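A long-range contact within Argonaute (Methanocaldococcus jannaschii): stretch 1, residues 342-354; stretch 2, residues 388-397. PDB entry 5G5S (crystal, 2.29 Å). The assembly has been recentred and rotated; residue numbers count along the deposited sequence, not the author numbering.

Stretch 1 342-354: KIYLPYDVPEIIR
Stretch 2, residues 388-397: KIANKTELPK

Two stretches of one Argonaute chain pack together and bury 538 Å² between them, both sides summed. Stretch 1 has no regular helix or strand; 343-346 are extended (phi -73 to -112, psi 125 to 152). Stretch 2 starts at the end of a helix, 388-390, and continues mostly as turn and loop. The stretches run in roughly the same sense: I343 lies nearest I389, with CA atoms 8.9 Å apart, and R354 lies nearest E394, with CA atoms 5.4 Å apart. No hydrogen bond crosses the contact. It rests on apolar packing and one salt bridge. The hydrocarbon groups meet at van der Waals distances, which takes apolar surface out of solvent.

K388 is out of reach, and its side chain is modelled only to CB. I389 follows in the helix, with phi/psi -104/-35 and rotamers m, m. Its CB points toward stretch 1. Its CG2 lies 4.0 Å from I343 CG2 and 4.4 Å from L345 CD2. I343 (m, t) also points toward its partner, whereas L345 (m, t) leaves its backbone sideways and its end comes nearer.

A390 points away. N391 (-81/134) is the first residue to leave helical phi/psi. A type II beta turn runs from A390 to T393, with K392 at 71/34. N391 and K392 make no contact.

T393 (-158/168, chi1 t) points toward stretch 1. Its OG1 is 3.9 Å from L345 CD2, a van der Waals contact.

E394 (-64/-27) has the most area covered, 103 Å². Its side chain is m, t, with chi3 -23°. E394 OE1 is 3.6 Å from R354 NH1, forming a salt bridge, and OE2 lies over one face of the guanidinium. R354 (-61/118) starts away from stretch 2, but chi1 t, chi2 119° and chi3 p bring its end nearer. The same NH1 bonds D348 OD1 within stretch 1 at 3.1 Å, a weak hydrogen bond in a salt bridge. R354 NH1 meets both carboxylates, roughly at right angles to each other, and its positive charge offsets theirs; D348 OD1 and E394 OE1 are 4.6 Å apart. V349 (chi1 t) CG1 approaches E394 O at 3.7 Å.

L395 (-57/137; m, t) starts away, but its end comes nearer. Its CD2 packs on P346 CG at 3.7 Å, and its CD1 is 4.4 Å from L345 CD2.

P396 (-76/160, C-gamma endo) points toward stretch 1. Its CD lies 4.2 Å from V349 CG1. Its CG lies 3.8 Å from I353 CD1, and its CB 3.4 Å from I353 O. I353 has chi1 p and chi2 123°; I353 N donates a backbone hydrogen bond to P350 O at 3.1 Å.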

ATOM      1  N   LYS A 342       8.467   7.972 -33.440  1.00 91.81           N
ATOM      2  CA  LYS A 342       7.548   6.897 -33.813  1.00 90.75           C
ATOM      3  C   LYS A 342       6.198   7.033 -33.097  1.00 91.03           C
ATOM      4  O   LYS A 342       6.170   7.194 -31.874  1.00 88.07           O
ATOM      5  CB  LYS A 342       8.190   5.516 -33.564  1.00 92.12           C
ATOM      6  CG  LYS A 342       7.384   4.349 -34.136  1.00109.44           C
ATOM      7  CD  LYS A 342       8.088   3.005 -33.962  1.00118.67           C
ATOM      8  CE  LYS A 342       7.152   1.837 -34.175  1.00121.40           C
ATOM      9  NZ  LYS A 342       6.880   1.581 -35.615  1.00128.96           N
ATOM     10  N   ILE A 343       5.090   7.007 -33.875  1.00 88.24           N
ATOM     11  CA  ILE A 343       3.712   7.090 -33.362  1.00 86.47           C
ATOM     12  C   ILE A 343       3.282   5.715 -32.842  1.00 88.19           C
ATOM     13  O   ILE A 343       3.339   4.735 -33.585  1.00 88.61           O
ATOM     14  CB  ILE A 343       2.698   7.647 -34.411  1.00 92.55           C
ATOM     15  CG1 ILE A 343       3.132   9.030 -34.944  1.00 95.17           C
ATOM     16  CG2 ILE A 343       1.252   7.673 -33.846  1.00 91.41           C
ATOM     17  CD1 ILE A 343       2.484   9.452 -36.216  1.00100.47           C
ATOM     18  N   TYR A 344       2.838   5.664 -31.571  1.00 82.59           N
ATOM     19  CA  TYR A 344       2.372   4.460 -30.885  1.00 80.32           C
ATOM     20  C   TYR A 344       0.875   4.530 -30.599  1.00 86.18           C
ATOM     21  O   TYR A 344       0.389   5.540 -30.069  1.00 85.93           O
ATOM     22  CB  TYR A 344       3.153   4.240 -29.586  1.00 77.68           C
ATOM     23  CG  TYR A 344       4.642   4.066 -29.783  1.00 78.90           C
ATOM     24  CD1 TYR A 344       5.149   2.992 -30.512  1.00 82.17           C
ATOM     25  CD2 TYR A 344       5.548   4.946 -29.204  1.00 78.60           C
ATOM     26  CE1 TYR A 344       6.520   2.814 -30.677  1.00 83.31           C
ATOM     27  CE2 TYR A 344       6.922   4.770 -29.351  1.00 80.38           C
ATOM     28  CZ  TYR A 344       7.404   3.701 -30.087  1.00 88.10           C
ATOM     29  OH  TYR A 344       8.759   3.519 -30.231  1.00 90.33           O
ATOM     30  N   LEU A 345       0.150   3.447 -30.942  1.00 83.15           N
ATOM     31  CA  LEU A 345      -1.302   3.339 -30.767  1.00 82.56           C
ATOM     32  C   LEU A 345      -1.723   2.310 -29.696  1.00 84.46           C
ATOM     33  O   LEU A 345      -0.982   1.348 -29.446  1.00 83.19           O
ATOM     34  CB  LEU A 345      -1.999   3.096 -32.125  1.00 86.36           C
ATOM     35  CG  LEU A 345      -1.816   4.193 -33.207  1.00 93.43           C
ATOM     36  CD1 LEU A 345      -2.347   3.733 -34.530  1.00 97.31           C
ATOM     37  CD2 LEU A 345      -2.504   5.503 -32.810  1.00 95.44           C
ATOM     38  N   PRO A 346      -2.879   2.514 -29.011  1.00 80.26           N
ATOM     39  CA  PRO A 346      -3.271   1.586 -27.940  1.00 77.34           C
ATOM     40  C   PRO A 346      -3.767   0.225 -28.402  1.00 81.72           C
ATOM     41  O   PRO A 346      -4.309   0.103 -29.496  1.00 85.27           O
ATOM     42  CB  PRO A 346      -4.374   2.352 -27.211  1.00 78.35           C
ATOM     43  CG  PRO A 346      -4.993   3.186 -28.254  1.00 85.71           C
ATOM     44  CD  PRO A 346      -3.858   3.617 -29.134  1.00 83.13           C
ATOM     45  N   TYR A 347      -3.588  -0.791 -27.549  1.00 75.99           N
ATOM     46  CA  TYR A 347      -4.038  -2.166 -27.780  1.00 76.73           C
ATOM     47  C   TYR A 347      -5.556  -2.275 -27.761  1.00 81.14           C
ATOM     48  O   TYR A 347      -6.107  -3.028 -28.559  1.00 83.81           O
ATOM     49  CB  TYR A 347      -3.440  -3.130 -26.734  1.00 75.03           C
ATOM     50  CG  TYR A 347      -2.331  -3.990 -27.287  1.00 76.86           C
ATOM     51  CD1 TYR A 347      -1.044  -3.482 -27.453  1.00 78.29           C
ATOM     52  CD2 TYR A 347      -2.568  -5.308 -27.669  1.00 79.18           C
ATOM     53  CE1 TYR A 347      -0.023  -4.262 -27.993  1.00 80.74           C
ATOM     54  CE2 TYR A 347      -1.551  -6.104 -28.194  1.00 81.77           C
ATOM     55  CZ  TYR A 347      -0.280  -5.575 -28.357  1.00 88.64           C
ATOM     56  OH  TYR A 347       0.733  -6.353 -28.859  1.00 89.74           O
ATOM     57  N   ASP A 348      -6.225  -1.548 -26.839  1.00 79.12           N
ATOM     58  CA  ASP A 348      -7.684  -1.545 -26.707  1.00 80.69           C
ATOM     59  C   ASP A 348      -8.198  -0.292 -26.003  1.00 82.31           C
ATOM     60  O   ASP A 348      -7.609   0.159 -25.023  1.00 79.62           O
ATOM     61  CB  ASP A 348      -8.188  -2.818 -25.979  1.00 83.12           C
ATOM     62  CG  ASP A 348      -9.688  -3.053 -26.069  1.00100.59           C
ATOM     63  OD1 ASP A 348     -10.252  -2.916 -27.185  1.00106.34           O
ATOM     64  OD2 ASP A 348     -10.292  -3.433 -25.039  1.00105.19           O
ATOM     65  N   VAL A 349      -9.310   0.253 -26.508  1.00 80.77           N
ATOM     66  CA  VAL A 349     -10.020   1.417 -25.971  1.00 79.47           C
ATOM     67  C   VAL A 349     -11.442   0.911 -25.605  1.00 86.29           C
ATOM     68  O   VAL A 349     -12.063   0.253 -26.449  1.00 90.53           O
ATOM     69  CB  VAL A 349     -10.056   2.594 -26.996  1.00 85.51           C
ATOM     70  CG1 VAL A 349     -10.874   3.774 -26.471  1.00 84.73           C
ATOM     71  CG2 VAL A 349      -8.649   3.050 -27.373  1.00 83.82           C
ATOM     72  N   PRO A 350     -11.972   1.158 -24.375  1.00 80.09           N
ATOM     73  CA  PRO A 350     -13.321   0.651 -24.047  1.00 81.94           C
ATOM     74  C   PRO A 350     -14.402   1.184 -24.985  1.00 91.84           C
ATOM     75  O   PRO A 350     -14.294   2.325 -25.437  1.00 92.08           O
ATOM     76  CB  PRO A 350     -13.545   1.125 -22.606  1.00 80.02           C
ATOM     77  CG  PRO A 350     -12.184   1.393 -22.077  1.00 80.28           C
ATOM     78  CD  PRO A 350     -11.392   1.897 -23.235  1.00 76.85           C
ATOM     79  N   GLU A 351     -15.423   0.345 -25.292  1.00 93.45           N
ATOM     80  CA  GLU A 351     -16.544   0.664 -26.187  1.00 98.86           C
ATOM     81  C   GLU A 351     -17.315   1.933 -25.780  1.00104.92           C
ATOM     82  O   GLU A 351     -17.815   2.650 -26.653  1.00108.08           O
ATOM     83  CB  GLU A 351     -17.495  -0.531 -26.312  1.00103.92           C
ATOM     84  N   ILE A 352     -17.379   2.217 -24.461  1.00 99.18           N
ATOM     85  CA  ILE A 352     -18.045   3.381 -23.869  1.00 99.36           C
ATOM     86  C   ILE A 352     -17.426   4.728 -24.307  1.00102.40           C
ATOM     87  O   ILE A 352     -18.140   5.734 -24.337  1.00103.93           O
ATOM     88  CB  ILE A 352     -18.056   3.240 -22.329  1.00 99.29           C
ATOM     89  N   ILE A 353     -16.105   4.745 -24.623  1.00 96.05           N
ATOM     90  CA  ILE A 353     -15.347   5.933 -25.055  1.00 95.05           C
ATOM     91  C   ILE A 353     -14.608   5.782 -26.417  1.00100.38           C
ATOM     92  O   ILE A 353     -13.855   6.684 -26.804  1.00 98.36           O
ATOM     93  CB  ILE A 353     -14.438   6.524 -23.935  1.00 93.64           C
ATOM     94  CG1 ILE A 353     -13.423   5.495 -23.384  1.00 90.71           C
ATOM     95  CG2 ILE A 353     -15.257   7.181 -22.821  1.00 94.19           C
ATOM     96  CD1 ILE A 353     -12.001   5.938 -23.483  1.00 94.55           C
ATOM     97  N   ARG A 354     -14.857   4.666 -27.150  1.00 99.67           N
ATOM     98  CA  ARG A 354     -14.245   4.370 -28.454  1.00101.93           C
ATOM     99  C   ARG A 354     -14.598   5.446 -29.505  1.00109.54           C
ATOM    100  O   ARG A 354     -15.777   5.639 -29.811  1.00112.11           O
ATOM    101  CB  ARG A 354     -14.652   2.963 -28.929  1.00105.22           C
ATOM    102  CG  ARG A 354     -13.768   2.398 -30.036  1.00119.21           C
ATOM    103  CD  ARG A 354     -13.068   1.124 -29.604  1.00131.00           C
ATOM    104  NE  ARG A 354     -13.938  -0.050 -29.698  1.00143.59           N
ATOM    105  CZ  ARG A 354     -13.570  -1.286 -29.377  1.00158.68           C
ATOM    106  NH1 ARG A 354     -12.342  -1.527 -28.932  1.00144.75           N
ATOM    107  NH2 ARG A 354     -14.426  -2.291 -29.498  1.00147.98           N
ATOM    108  N   LYS A 388      -5.249  15.415 -33.595  1.00110.82           N
ATOM    109  CA  LYS A 388      -4.954  15.193 -35.018  1.00115.35           C
ATOM    110  C   LYS A 388      -4.609  13.719 -35.300  1.00118.33           C
ATOM    111  O   LYS A 388      -4.706  13.270 -36.443  1.00122.77           O
ATOM    112  CB  LYS A 388      -3.831  16.127 -35.498  1.00119.95           C
ATOM    113  N   ILE A 389      -4.243  12.974 -34.246  1.00109.20           N
ATOM    114  CA  ILE A 389      -3.899  11.554 -34.272  1.00107.60           C
ATOM    115  C   ILE A 389      -5.069  10.723 -33.703  1.00109.02           C
ATOM    116  O   ILE A 389      -5.331   9.642 -34.225  1.00110.19           O
ATOM    117  CB  ILE A 389      -2.528  11.320 -33.559  1.00107.48           C
ATOM    118  CG1 ILE A 389      -1.395  12.218 -34.154  1.00110.14           C
ATOM    119  CG2 ILE A 389      -2.115   9.838 -33.468  1.00107.53           C
ATOM    120  CD1 ILE A 389      -1.016  12.035 -35.670  1.00122.16           C
ATOM    121  N   ALA A 390      -5.805  11.253 -32.684  1.00102.37           N
ATOM    122  CA  ALA A 390      -6.991  10.610 -32.081  1.00100.48           C
ATOM    123  C   ALA A 390      -8.149  10.503 -33.112  1.00108.43           C
ATOM    124  O   ALA A 390      -9.026   9.634 -32.988  1.00108.18           O
ATOM    125  CB  ALA A 390      -7.446  11.378 -30.854  1.00 97.93           C
ATOM    126  N   ASN A 391      -8.132  11.402 -34.122  1.00108.07           N
ATOM    127  CA  ASN A 391      -9.045  11.430 -35.264  1.00113.06           C
ATOM    128  C   ASN A 391      -8.487  10.385 -36.226  1.00119.61           C
ATOM    129  O   ASN A 391      -7.271  10.336 -36.441  1.00117.91           O
ATOM    130  CB  ASN A 391      -9.032  12.814 -35.921  1.00115.77           C
ATOM    131  CG  ASN A 391     -10.305  13.167 -36.643  1.00136.52           C
ATOM    132  OD1 ASN A 391     -10.447  12.959 -37.856  1.00130.66           O
ATOM    133  ND2 ASN A 391     -11.253  13.736 -35.913  1.00126.57           N
ATOM    134  N   LYS A 392      -9.364   9.527 -36.767  1.00120.83           N
ATOM    135  CA  LYS A 392      -9.022   8.417 -37.668  1.00124.58           C
ATOM    136  C   LYS A 392      -8.294   7.258 -36.945  1.00125.51           C
ATOM    137  O   LYS A 392      -7.432   6.594 -37.526  1.00126.58           O
ATOM    138  CB  LYS A 392      -8.328   8.887 -38.972  1.00132.14           C
ATOM    139  N   THR A 393      -8.677   7.026 -35.665  1.00118.22           N
ATOM    140  CA  THR A 393      -8.233   5.951 -34.764  1.00113.79           C
ATOM    141  C   THR A 393      -9.281   5.725 -33.656  1.00114.22           C
ATOM    142  O   THR A 393     -10.172   6.563 -33.478  1.00113.64           O
ATOM    143  CB  THR A 393      -6.790   6.158 -34.241  1.00120.44           C
ATOM    144  OG1 THR A 393      -6.269   4.894 -33.830  1.00122.33           O
ATOM    145  CG2 THR A 393      -6.716   7.106 -33.070  1.00114.04           C
ATOM    146  N   GLU A 394      -9.148   4.605 -32.905  1.00108.40           N
ATOM    147  CA  GLU A 394     -10.034   4.214 -31.797  1.00105.95           C
ATOM    148  C   GLU A 394     -10.008   5.195 -30.614  1.00104.76           C
ATOM    149  O   GLU A 394     -10.997   5.288 -29.886  1.00103.32           O
ATOM    150  CB  GLU A 394      -9.712   2.789 -31.305  1.00105.79           C
ATOM    151  CG  GLU A 394     -10.132   1.679 -32.259  1.00123.46           C
ATOM    152  CD  GLU A 394     -10.248   0.280 -31.675  1.00151.34           C
ATOM    153  OE1 GLU A 394      -9.605  -0.006 -30.637  1.00144.40           O
ATOM    154  OE2 GLU A 394     -10.991  -0.537 -32.266  1.00148.04           O
ATOM    155  N   LEU A 395      -8.880   5.916 -30.427  1.00 99.01           N
ATOM    156  CA  LEU A 395      -8.660   6.884 -29.345  1.00 95.03           C
ATOM    157  C   LEU A 395      -9.711   7.997 -29.294  1.00101.26           C
ATOM    158  O   LEU A 395     -10.058   8.559 -30.337  1.00105.15           O
ATOM    159  CB  LEU A 395      -7.263   7.519 -29.442  1.00 93.45           C
ATOM    160  CG  LEU A 395      -6.077   6.710 -28.941  1.00 94.91           C
ATOM    161  CD1 LEU A 395      -4.788   7.262 -29.498  1.00 95.62           C
ATOM    162  CD2 LEU A 395      -6.011   6.690 -27.415  1.00 91.76           C
ATOM    163  N   PRO A 396     -10.203   8.360 -28.085  1.00 94.88           N
ATOM    164  CA  PRO A 396     -11.186   9.456 -28.002  1.00 96.14           C
ATOM    165  C   PRO A 396     -10.533  10.825 -28.178  1.00 99.25           C
ATOM    166  O   PRO A 396      -9.324  10.960 -27.987  1.00 96.51           O
ATOM    167  CB  PRO A 396     -11.768   9.301 -26.594  1.00 94.87           C
ATOM    168  CG  PRO A 396     -10.668   8.657 -25.797  1.00 94.49           C
ATOM    169  CD  PRO A 396      -9.883   7.804 -26.749  1.00 91.04           C
ATOM    170  N   LYS A 397     -11.334  11.836 -28.537  1.00 98.22           N
ATOM    171  CA  LYS A 397     -10.868  13.208 -28.707  1.00 98.04           C
ATOM    172  C   LYS A 397     -11.281  14.055 -27.502  1.00 98.29           C
ATOM    173  O   LYS A 397     -12.218  13.704 -26.785  1.00 96.65           O
ATOM    174  CB  LYS A 397     -11.407  13.809 -30.015  1.00105.81           C
TER